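Long-range contact in polyisoprenyl-teichoic acid--peptidoglycan teichoic acid transferase TagV (Bacillus subtilis, PDB 6UF3), which belongs to the LytR-CpsA-Psr family of transferases, built around a mixed beta sheet flanked by helices: residues M42-A54 with L229-P241. Numbering follows the deposited sequence.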
# COMPACT_ATOMS: atom_id res chain seq x y z
N MET A 42 6.26 -3.28 -7.33
CA MET A 42 5.13 -2.72 -6.60
C MET A 42 3.83 -3.04 -7.30
O MET A 42 3.75 -3.01 -8.53
CB MET A 42 5.26 -1.18 -6.43
CG MET A 42 4.11 -0.56 -5.61
SD MET A 42 4.18 1.23 -5.41
CE MET A 42 5.74 1.41 -4.54
N LEU A 43 2.79 -3.35 -6.51
CA LEU A 43 1.49 -3.71 -7.03
C LEU A 43 0.41 -3.22 -6.06
O LEU A 43 0.45 -3.59 -4.89
CB LEU A 43 1.42 -5.23 -7.19
CG LEU A 43 0.11 -5.96 -7.48
CD1 LEU A 43 -0.25 -5.80 -8.96
CD2 LEU A 43 0.28 -7.41 -7.11
N SER A 44 -0.53 -2.39 -6.53
CA SER A 44 -1.70 -2.12 -5.68
C SER A 44 -2.81 -3.10 -6.02
O SER A 44 -2.90 -3.60 -7.13
CB SER A 44 -2.19 -0.68 -5.83
OG SER A 44 -2.58 -0.37 -7.15
N ILE A 45 -3.65 -3.38 -5.03
CA ILE A 45 -4.79 -4.26 -5.22
C ILE A 45 -6.06 -3.44 -5.01
O ILE A 45 -6.30 -2.94 -3.91
CB ILE A 45 -4.77 -5.45 -4.25
CG1 ILE A 45 -3.43 -6.21 -4.34
CG2 ILE A 45 -5.96 -6.36 -4.56
CD1 ILE A 45 -3.20 -7.20 -3.17
N PRO A 46 -6.92 -3.30 -6.03
CA PRO A 46 -8.14 -2.51 -5.88
C PRO A 46 -9.00 -3.03 -4.74
O PRO A 46 -9.07 -4.24 -4.51
CB PRO A 46 -8.85 -2.68 -7.23
CG PRO A 46 -7.73 -2.96 -8.20
CD PRO A 46 -6.70 -3.74 -7.43
N ARG A 47 -9.63 -2.10 -4.01
CA ARG A 47 -10.37 -2.45 -2.80
C ARG A 47 -11.54 -3.38 -3.09
O ARG A 47 -11.96 -4.15 -2.22
CB ARG A 47 -10.87 -1.19 -2.09
N ASP A 48 -12.08 -3.32 -4.30
CA ASP A 48 -13.24 -4.12 -4.69
C ASP A 48 -12.86 -5.42 -5.38
O ASP A 48 -13.75 -6.09 -5.93
CB ASP A 48 -14.17 -3.31 -5.59
CG ASP A 48 -14.66 -2.04 -4.94
OD1 ASP A 48 -15.40 -2.13 -3.95
OD2 ASP A 48 -14.30 -0.93 -5.41
N THR A 49 -11.59 -5.81 -5.36
CA THR A 49 -11.19 -7.04 -6.05
C THR A 49 -11.91 -8.25 -5.47
O THR A 49 -11.87 -8.50 -4.26
CB THR A 49 -9.67 -7.24 -5.98
OG1 THR A 49 -9.01 -6.07 -6.47
CG2 THR A 49 -9.25 -8.42 -6.85
N ARG A 50 -12.58 -9.00 -6.34
CA ARG A 50 -13.38 -10.16 -5.95
C ARG A 50 -12.46 -11.36 -5.71
O ARG A 50 -11.83 -11.87 -6.64
CB ARG A 50 -14.42 -10.45 -7.02
CG ARG A 50 -15.41 -11.57 -6.68
CD ARG A 50 -16.60 -11.49 -7.62
NE ARG A 50 -17.48 -12.67 -7.55
CZ ARG A 50 -17.44 -13.69 -8.40
NH1 ARG A 50 -16.56 -13.70 -9.40
NH2 ARG A 50 -18.28 -14.71 -8.27
N VAL A 51 -12.39 -11.82 -4.45
CA VAL A 51 -11.44 -12.85 -4.04
C VAL A 51 -12.11 -13.77 -3.03
O VAL A 51 -13.10 -13.41 -2.38
CB VAL A 51 -10.15 -12.27 -3.41
CG1 VAL A 51 -9.43 -11.34 -4.38
CG2 VAL A 51 -10.48 -11.57 -2.09
N GLN A 52 -11.53 -14.96 -2.87
CA GLN A 52 -11.89 -15.83 -1.76
C GLN A 52 -11.10 -15.42 -0.52
O GLN A 52 -9.87 -15.30 -0.57
CB GLN A 52 -11.61 -17.30 -2.10
CG GLN A 52 -12.22 -18.28 -1.10
CD GLN A 52 -13.72 -18.48 -1.30
OE1 GLN A 52 -14.21 -18.50 -2.43
NE2 GLN A 52 -14.44 -18.62 -0.20
N LEU A 53 -11.80 -15.18 0.59
CA LEU A 53 -11.10 -14.84 1.81
C LEU A 53 -10.31 -16.04 2.31
O LEU A 53 -10.78 -17.18 2.22
CB LEU A 53 -12.09 -14.39 2.89
CG LEU A 53 -12.86 -13.11 2.57
CD1 LEU A 53 -13.74 -12.69 3.75
CD2 LEU A 53 -11.90 -12.01 2.18
N ALA A 54 -9.13 -15.79 2.85
CA ALA A 54 -8.32 -16.89 3.36
C ALA A 54 -9.09 -17.68 4.41
O ALA A 54 -9.71 -17.10 5.30
CB ALA A 54 -7.02 -16.36 3.95
N LEU A 229 -17.63 -5.51 -12.68
CA LEU A 229 -18.61 -6.57 -12.63
C LEU A 229 -19.70 -6.15 -11.65
O LEU A 229 -19.40 -5.69 -10.56
CB LEU A 229 -17.97 -7.89 -12.18
CG LEU A 229 -18.91 -9.06 -11.88
CD1 LEU A 229 -19.59 -9.52 -13.17
CD2 LEU A 229 -18.17 -10.20 -11.22
N TYR A 230 -20.96 -6.27 -12.06
CA TYR A 230 -22.06 -5.84 -11.21
C TYR A 230 -22.92 -7.06 -10.90
O TYR A 230 -23.59 -7.59 -11.80
CB TYR A 230 -22.87 -4.74 -11.89
CG TYR A 230 -22.07 -3.48 -12.10
CD1 TYR A 230 -21.31 -3.30 -13.25
CD2 TYR A 230 -22.05 -2.47 -11.14
CE1 TYR A 230 -20.56 -2.16 -13.45
CE2 TYR A 230 -21.30 -1.32 -11.33
CZ TYR A 230 -20.56 -1.17 -12.49
OH TYR A 230 -19.81 -0.03 -12.68
N LEU A 231 -22.90 -7.50 -9.65
CA LEU A 231 -23.57 -8.73 -9.25
C LEU A 231 -24.86 -8.42 -8.49
O LEU A 231 -24.91 -7.47 -7.70
CB LEU A 231 -22.66 -9.60 -8.39
CG LEU A 231 -21.45 -10.18 -9.14
CD1 LEU A 231 -20.65 -11.13 -8.26
CD2 LEU A 231 -21.95 -10.91 -10.40
N GLY A 232 -25.88 -9.23 -8.76
CA GLY A 232 -27.17 -9.09 -8.11
C GLY A 232 -28.05 -8.09 -8.83
O GLY A 232 -27.61 -7.35 -9.71
N PRO A 233 -29.34 -8.07 -8.47
CA PRO A 233 -30.22 -7.01 -8.98
C PRO A 233 -29.90 -5.63 -8.43
O PRO A 233 -30.38 -4.63 -8.98
CB PRO A 233 -31.63 -7.46 -8.54
CG PRO A 233 -31.48 -8.91 -8.17
CD PRO A 233 -30.07 -9.06 -7.67
N ASN A 234 -29.10 -5.54 -7.36
CA ASN A 234 -28.69 -4.27 -6.78
C ASN A 234 -27.41 -3.73 -7.39
O ASN A 234 -26.95 -2.65 -6.98
CB ASN A 234 -28.52 -4.42 -5.26
CG ASN A 234 -29.82 -4.80 -4.56
OD1 ASN A 234 -30.79 -5.19 -5.20
ND2 ASN A 234 -29.83 -4.69 -3.24
N ASN A 235 -26.82 -4.44 -8.35
CA ASN A 235 -25.62 -3.99 -9.05
C ASN A 235 -24.48 -3.70 -8.08
O ASN A 235 -23.87 -2.63 -8.10
CB ASN A 235 -25.92 -2.77 -9.93
CG ASN A 235 -26.84 -3.10 -11.08
OD1 ASN A 235 -26.62 -4.06 -11.82
ND2 ASN A 235 -27.88 -2.29 -11.25
N THR A 236 -24.20 -4.67 -7.21
CA THR A 236 -23.03 -4.57 -6.35
C THR A 236 -21.77 -4.57 -7.21
O THR A 236 -21.57 -5.48 -8.01
CB THR A 236 -22.99 -5.73 -5.36
OG1 THR A 236 -24.27 -5.86 -4.72
CG2 THR A 236 -21.91 -5.50 -4.31
N TYR A 237 -20.93 -3.55 -7.03
CA TYR A 237 -19.74 -3.43 -7.87
C TYR A 237 -18.60 -4.30 -7.33
O TYR A 237 -18.25 -4.23 -6.15
CB TYR A 237 -19.26 -1.98 -7.96
CG TYR A 237 -17.93 -1.87 -8.67
CD1 TYR A 237 -17.86 -1.88 -10.06
CD2 TYR A 237 -16.73 -1.79 -7.95
CE1 TYR A 237 -16.66 -1.80 -10.72
CE2 TYR A 237 -15.51 -1.72 -8.61
CZ TYR A 237 -15.49 -1.73 -10.00
OH TYR A 237 -14.28 -1.65 -10.67
N TYR A 238 -18.00 -5.08 -8.23
CA TYR A 238 -16.78 -5.81 -7.96
C TYR A 238 -15.77 -5.54 -9.07
O TYR A 238 -16.14 -5.23 -10.20
CB TYR A 238 -17.01 -7.32 -7.91
CG TYR A 238 -17.85 -7.77 -6.75
CD1 TYR A 238 -19.23 -7.80 -6.83
CD2 TYR A 238 -17.24 -8.17 -5.56
CE1 TYR A 238 -20.00 -8.23 -5.76
CE2 TYR A 238 -18.00 -8.59 -4.49
CZ TYR A 238 -19.37 -8.61 -4.59
OH TYR A 238 -20.12 -9.03 -3.52
N PHE A 239 -14.49 -5.67 -8.73
CA PHE A 239 -13.43 -5.71 -9.73
C PHE A 239 -13.01 -7.16 -9.91
O PHE A 239 -12.42 -7.75 -9.00
CB PHE A 239 -12.25 -4.84 -9.32
CG PHE A 239 -11.19 -4.73 -10.38
CD1 PHE A 239 -11.47 -4.14 -11.59
CD2 PHE A 239 -9.91 -5.21 -10.15
CE1 PHE A 239 -10.50 -4.03 -12.58
CE2 PHE A 239 -8.92 -5.10 -11.14
CZ PHE A 239 -9.22 -4.50 -12.34
N GLU A 240 -13.31 -7.74 -11.07
CA GLU A 240 -12.99 -9.14 -11.30
C GLU A 240 -11.61 -9.24 -11.92
O GLU A 240 -11.40 -8.72 -13.02
CB GLU A 240 -14.03 -9.78 -12.21
CG GLU A 240 -13.74 -11.23 -12.54
CD GLU A 240 -13.92 -12.19 -11.38
OE1 GLU A 240 -14.46 -11.78 -10.32
OE2 GLU A 240 -13.51 -13.36 -11.54
N PRO A 241 -10.65 -9.90 -11.26
CA PRO A 241 -9.29 -9.97 -11.80
C PRO A 241 -9.20 -10.87 -13.01
O PRO A 241 -9.80 -11.95 -13.05
CB PRO A 241 -8.48 -10.54 -10.63
CG PRO A 241 -9.53 -11.28 -9.76
CD PRO A 241 -10.75 -10.44 -9.89
O HOH W 1 -12.99 -13.71 -8.81
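R50 reaches across to E240 with a salt bridge, NH1 to OE1 at 3.0 Å, the oxygen lying in the guanidinium plane while the nitrogen comes from above the carboxylate plane. R50 runs out extended from CG to NE, while E240 bends at chi2 (71°), which returns its carboxylate toward R50 although its CB starts away. Next to it the backbones join in a single bridge at T49 and F239. F239 N donates to D48 O at 2.9 Å, nearly straight at 174°, and R50 N donates to F239 O, also at 2.9 Å. P46-T49 is a type I turn, and P46 O accepts from both T49 N and T49 OG1, the hydroxyl at 2.7 Å.

Further out, R50 CD lies over one face of the Y238 ring, 4.0 Å from Y238 CD2, and L231 CD1 sits 3.6 Å from R50 NE. D48 OD2 meets the edge of the Y237 ring, 3.5 Å from Y237 CE2, carboxylate and ring planes almost perpendicular; D48 OD1 is salt-bridged to K63, and Y237 OH hydrogen-bonds D228. P46 CG packs against F239 CD2 at 3.7 Å, and P241 CD rests near T49 CG2.

The hairpin of strands 226-231 and 236-241 is thus docked at the surface onto the loop after strand 39-44 and the start of strand 50-51. Two backbone bonds fix the register of T49 against F239, while the ion pair ties the flank through side chains alone.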